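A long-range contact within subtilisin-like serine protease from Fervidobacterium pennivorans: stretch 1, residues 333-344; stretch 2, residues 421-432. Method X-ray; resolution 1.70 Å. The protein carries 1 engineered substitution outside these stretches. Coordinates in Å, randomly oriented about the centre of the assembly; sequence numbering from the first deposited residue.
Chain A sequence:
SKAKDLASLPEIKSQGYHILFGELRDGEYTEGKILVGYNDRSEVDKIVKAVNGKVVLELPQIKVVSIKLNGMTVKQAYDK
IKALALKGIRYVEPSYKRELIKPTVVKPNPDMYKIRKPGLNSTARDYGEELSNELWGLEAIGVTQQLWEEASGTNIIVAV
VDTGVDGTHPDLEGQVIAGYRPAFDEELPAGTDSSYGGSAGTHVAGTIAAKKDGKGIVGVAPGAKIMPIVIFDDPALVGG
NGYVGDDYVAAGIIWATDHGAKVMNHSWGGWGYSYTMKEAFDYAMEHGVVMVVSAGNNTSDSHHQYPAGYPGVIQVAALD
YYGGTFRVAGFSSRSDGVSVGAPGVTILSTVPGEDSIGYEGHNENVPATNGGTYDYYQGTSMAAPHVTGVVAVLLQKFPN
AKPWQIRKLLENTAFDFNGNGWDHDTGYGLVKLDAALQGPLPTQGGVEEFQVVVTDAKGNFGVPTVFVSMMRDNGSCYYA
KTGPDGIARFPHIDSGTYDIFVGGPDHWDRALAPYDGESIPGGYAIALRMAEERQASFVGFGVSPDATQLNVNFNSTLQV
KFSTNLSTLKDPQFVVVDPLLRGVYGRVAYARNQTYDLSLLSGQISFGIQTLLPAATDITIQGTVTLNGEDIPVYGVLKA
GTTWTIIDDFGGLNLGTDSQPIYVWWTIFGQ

Stretch 1, residues 333-344: SRSDGVSVGAPG
Stretch 2 (421-432) GWDHDTGYGLVK

Stretch 2 has no regular helix or strand, yet it runs beside stretch 1 in the same direction. The CA atoms of D336 and H424 lie 4.6 Å apart, those of S339 and G427 4.7 Å, and those of G341 and L430 4.9 Å, the last pair forming a single beta bridge with the strand that ends at P343. Together the stretches bury 721 Å².

G421, at phi/psi 86/-48, makes no contact with stretch 1, and its backbone angles call for glycine. W422 is extended (-160/144) with chi1 t and chi2 89°, so that its indole reaches the turn of stretch 1: D336 O meets the ring edge, 3.5 Å from CZ2.

D423 (-156/164, chi1 p) works within its own stretch. Its OD1 accepts a hydrogen bond from T426 N at 2.8 Å and a weak one from D425 N at 3.0 Å, a short carboxylate suited to gathering the amides that follow it.

H424 (-70/-12, chi1 m, chi2 -133°) points toward stretch 1 and has the largest area covered there. Its carbonyl O accepts S335 N at 2.9 Å, at the first residue of the type I turn from S335 to V338, a turn closed by V338 N to S335 O at 3.2 Å. The flat imidazole offers a face to D336 (chi1 p), whose CB lies 3.8 Å from the ring centroid in a CH-pi contact. R334, with chi1 to chi3 all t, extends past the histidine, and H424 CB sits at its guanidinium edge, 3.3 Å from NE.

D425 (-85/-49, chi1 m) directs CA-to-CB away, but its carboxylate swings back, placing OD2 3.7 Å from R334 NE. This long salt bridge is purely electrostatic, because OD2 lies well out of the guanidinium plane. A water joins the backbones, donating to S333 O at 2.7 Å and D425 O at 2.8 Å.

T426 (-126/16, chi1 t) begins a type II' turn ending at G429, closed by G429 N to T426 O at 3.1 Å. G427, at 60/-133, has the positive phi that favours glycine; a CB here would also clash with V338 O and S339 O. Its bare CA can therefore lie 3.3 Å from V338 O, while V338 (chi1 t) brings CG1 to 3.7 Å from T426 C.

Y428 (-82/1, chi1 m, chi2 88°) donates its N to S339 O at 2.9 Å, nearly straight at 169°. G429 (122/-164) has angles that demand glycine, and its O accepts G341 N at 2.9 Å. G341 is itself fitted to a tight site, since a CB would fall 2.7 Å from T426 OG1.

L430 (-73/127, chi1 t, chi2 p) starts away from stretch 1, but its CD1 returns to P343 CD at 4.1 Å. V431 (-64/138, chi1 p) donates N to G341 O at 2.9 Å, so G341 bonds through both N and O. Pointing toward stretch 1, the branched valine packs CG1 against A342 CB at 3.9 Å and CB against V340 CG2 at 4.1 Å. K432 (-128/107) turns away, at the N-cap position before a helix.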

# COMPACT_ATOMS: atom_id res chain seq x y z
N SER A 333 -6.10 14.65 -8.39
CA SER A 333 -5.28 14.93 -7.22
C SER A 333 -3.83 15.27 -7.58
O SER A 333 -3.17 14.52 -8.30
CB SER A 333 -5.31 13.76 -6.25
N ARG A 334 -3.37 16.41 -7.08
CA ARG A 334 -2.01 16.89 -7.32
C ARG A 334 -1.04 16.14 -6.41
O ARG A 334 -1.21 16.11 -5.19
CB ARG A 334 -1.93 18.40 -7.05
CG ARG A 334 -0.51 18.96 -7.04
CD ARG A 334 -0.49 20.48 -6.85
NE ARG A 334 0.89 20.99 -6.84
CZ ARG A 334 1.21 22.28 -6.88
NH1 ARG A 334 0.27 23.21 -6.93
NH2 ARG A 334 2.49 22.64 -6.86
N SER A 335 -0.03 15.52 -7.01
CA SER A 335 0.96 14.77 -6.25
C SER A 335 2.26 14.63 -7.02
O SER A 335 2.27 14.51 -8.25
CB SER A 335 0.41 13.38 -5.90
OG SER A 335 -0.06 12.71 -7.06
N ASP A 336 3.38 14.66 -6.31
CA ASP A 336 4.68 14.53 -6.95
C ASP A 336 4.83 13.16 -7.60
O ASP A 336 5.73 12.95 -8.40
CB ASP A 336 5.79 14.70 -5.92
CG ASP A 336 5.62 13.77 -4.75
OD1 ASP A 336 4.97 14.18 -3.76
OD2 ASP A 336 6.12 12.62 -4.82
N GLY A 337 3.94 12.23 -7.23
CA GLY A 337 4.01 10.88 -7.77
C GLY A 337 3.42 10.70 -9.16
O GLY A 337 3.60 9.65 -9.77
N VAL A 338 2.74 11.72 -9.68
CA VAL A 338 2.15 11.62 -11.01
C VAL A 338 3.22 11.48 -12.09
O VAL A 338 4.14 12.30 -12.16
CB VAL A 338 1.27 12.86 -11.34
CG1 VAL A 338 0.76 12.78 -12.77
CG2 VAL A 338 0.12 12.94 -10.37
N SER A 339 3.10 10.46 -12.94
CA SER A 339 4.07 10.26 -14.02
C SER A 339 3.67 11.05 -15.26
O SER A 339 4.46 11.84 -15.78
CB SER A 339 4.22 8.77 -14.37
OG SER A 339 2.99 8.24 -14.82
N VAL A 340 2.44 10.84 -15.73
CA VAL A 340 1.94 11.52 -16.92
C VAL A 340 0.43 11.75 -16.82
O VAL A 340 -0.24 11.21 -15.93
CB VAL A 340 2.18 10.68 -18.22
CG1 VAL A 340 3.68 10.44 -18.43
CG2 VAL A 340 1.43 9.35 -18.14
N GLY A 341 -0.08 12.57 -17.72
CA GLY A 341 -1.51 12.81 -17.76
C GLY A 341 -2.02 12.25 -19.09
O GLY A 341 -1.25 12.01 -20.02
N ALA A 342 -3.33 12.03 -19.17
CA ALA A 342 -3.91 11.53 -20.41
C ALA A 342 -5.33 12.07 -20.49
O ALA A 342 -5.86 12.53 -19.49
CB ALA A 342 -3.94 9.97 -20.43
N PRO A 343 -5.95 11.99 -21.68
CA PRO A 343 -7.33 12.48 -21.86
C PRO A 343 -8.25 11.87 -20.81
O PRO A 343 -8.28 10.66 -20.65
CB PRO A 343 -7.67 12.05 -23.30
CG PRO A 343 -6.66 11.00 -23.63
CD PRO A 343 -5.42 11.43 -22.93
N GLY A 344 -8.99 12.72 -20.09
CA GLY A 344 -9.86 12.23 -19.04
C GLY A 344 -11.15 13.01 -18.89
O GLY A 344 -11.78 12.99 -17.83
N GLY A 421 8.31 21.47 -18.09
CA GLY A 421 9.01 20.20 -18.06
C GLY A 421 8.41 19.14 -17.14
O GLY A 421 8.25 17.99 -17.56
N TRP A 422 8.10 19.51 -15.91
CA TRP A 422 7.52 18.60 -14.93
C TRP A 422 6.83 19.39 -13.82
O TRP A 422 7.31 20.45 -13.42
CB TRP A 422 8.60 17.75 -14.28
CG TRP A 422 8.07 16.82 -13.23
CD1 TRP A 422 7.61 15.54 -13.41
CD2 TRP A 422 7.92 17.10 -11.83
NE1 TRP A 422 7.19 15.01 -12.22
CE2 TRP A 422 7.37 15.94 -11.23
CE3 TRP A 422 8.20 18.21 -11.02
CZ2 TRP A 422 7.10 15.86 -9.86
CZ3 TRP A 422 7.93 18.13 -9.65
CH2 TRP A 422 7.38 16.96 -9.09
N ASP A 423 5.71 18.87 -13.33
CA ASP A 423 4.96 19.49 -12.23
C ASP A 423 4.11 18.45 -11.50
O ASP A 423 3.90 17.36 -12.00
CB ASP A 423 4.10 20.66 -12.74
CG ASP A 423 3.10 20.25 -13.81
OD1 ASP A 423 2.29 19.33 -13.54
OD2 ASP A 423 3.11 20.86 -14.90
N HIS A 424 3.64 18.80 -10.30
CA HIS A 424 2.83 17.90 -9.47
C HIS A 424 1.43 17.63 -10.01
O HIS A 424 0.74 16.74 -9.53
CB HIS A 424 2.68 18.45 -8.04
CG HIS A 424 3.94 18.42 -7.23
ND1 HIS A 424 3.97 17.95 -5.94
CD2 HIS A 424 5.19 18.83 -7.52
CE1 HIS A 424 5.20 18.07 -5.46
NE2 HIS A 424 5.96 18.60 -6.40
N ASP A 425 1.01 18.42 -10.99
CA ASP A 425 -0.34 18.24 -11.52
C ASP A 425 -0.43 17.16 -12.60
O ASP A 425 -1.29 16.28 -12.55
CB ASP A 425 -0.85 19.57 -12.08
CG ASP A 425 -1.20 20.56 -10.99
OD1 ASP A 425 -1.51 21.72 -11.31
OD2 ASP A 425 -1.16 20.17 -9.80
N THR A 426 0.48 17.24 -13.57
CA THR A 426 0.46 16.30 -14.69
C THR A 426 1.77 15.57 -14.91
O THR A 426 1.97 14.98 -15.97
CB THR A 426 0.09 17.05 -15.98
OG1 THR A 426 0.09 16.14 -17.09
CG2 THR A 426 1.10 18.15 -16.23
N GLY A 427 2.64 15.60 -13.92
CA GLY A 427 3.92 14.92 -14.09
C GLY A 427 4.68 15.51 -15.27
O GLY A 427 4.77 16.73 -15.40
N TYR A 428 5.21 14.66 -16.14
CA TYR A 428 5.98 15.14 -17.28
C TYR A 428 5.17 15.61 -18.49
O TYR A 428 5.74 16.01 -19.50
CB TYR A 428 7.01 14.08 -17.69
CG TYR A 428 7.97 13.76 -16.57
CD1 TYR A 428 7.67 12.78 -15.63
CD2 TYR A 428 9.16 14.47 -16.40
CE1 TYR A 428 8.52 12.52 -14.56
CE2 TYR A 428 10.02 14.22 -15.33
CZ TYR A 428 9.69 13.24 -14.41
OH TYR A 428 10.51 12.99 -13.34
N GLY A 429 3.84 15.54 -18.38
CA GLY A 429 3.00 16.00 -19.47
C GLY A 429 2.03 14.98 -20.04
O GLY A 429 1.75 13.96 -19.42
N LEU A 430 1.51 15.28 -21.22
CA LEU A 430 0.57 14.44 -21.93
C LEU A 430 1.25 13.20 -22.51
O LEU A 430 2.24 13.31 -23.24
CB LEU A 430 -0.07 15.23 -23.08
CG LEU A 430 -0.87 14.45 -24.12
CD1 LEU A 430 -2.13 13.85 -23.46
CD2 LEU A 430 -1.27 15.39 -25.27
N VAL A 431 0.72 12.02 -22.21
CA VAL A 431 1.31 10.80 -22.75
C VAL A 431 1.18 10.82 -24.29
O VAL A 431 0.14 11.21 -24.83
CB VAL A 431 0.60 9.53 -22.16
CG1 VAL A 431 -0.84 9.44 -22.66
CG2 VAL A 431 1.38 8.26 -22.53
N LYS A 432 2.24 10.41 -24.98
CA LYS A 432 2.25 10.40 -26.43
C LYS A 432 2.67 9.03 -26.95
O LYS A 432 3.84 8.64 -26.87
CB LYS A 432 3.21 11.47 -26.95
CG LYS A 432 2.63 12.88 -26.87
CD LYS A 432 1.54 13.02 -27.90
CE LYS A 432 1.11 14.45 -28.07
NZ LYS A 432 0.02 14.53 -29.08
O HOH W 1 -3.28 15.43 -10.84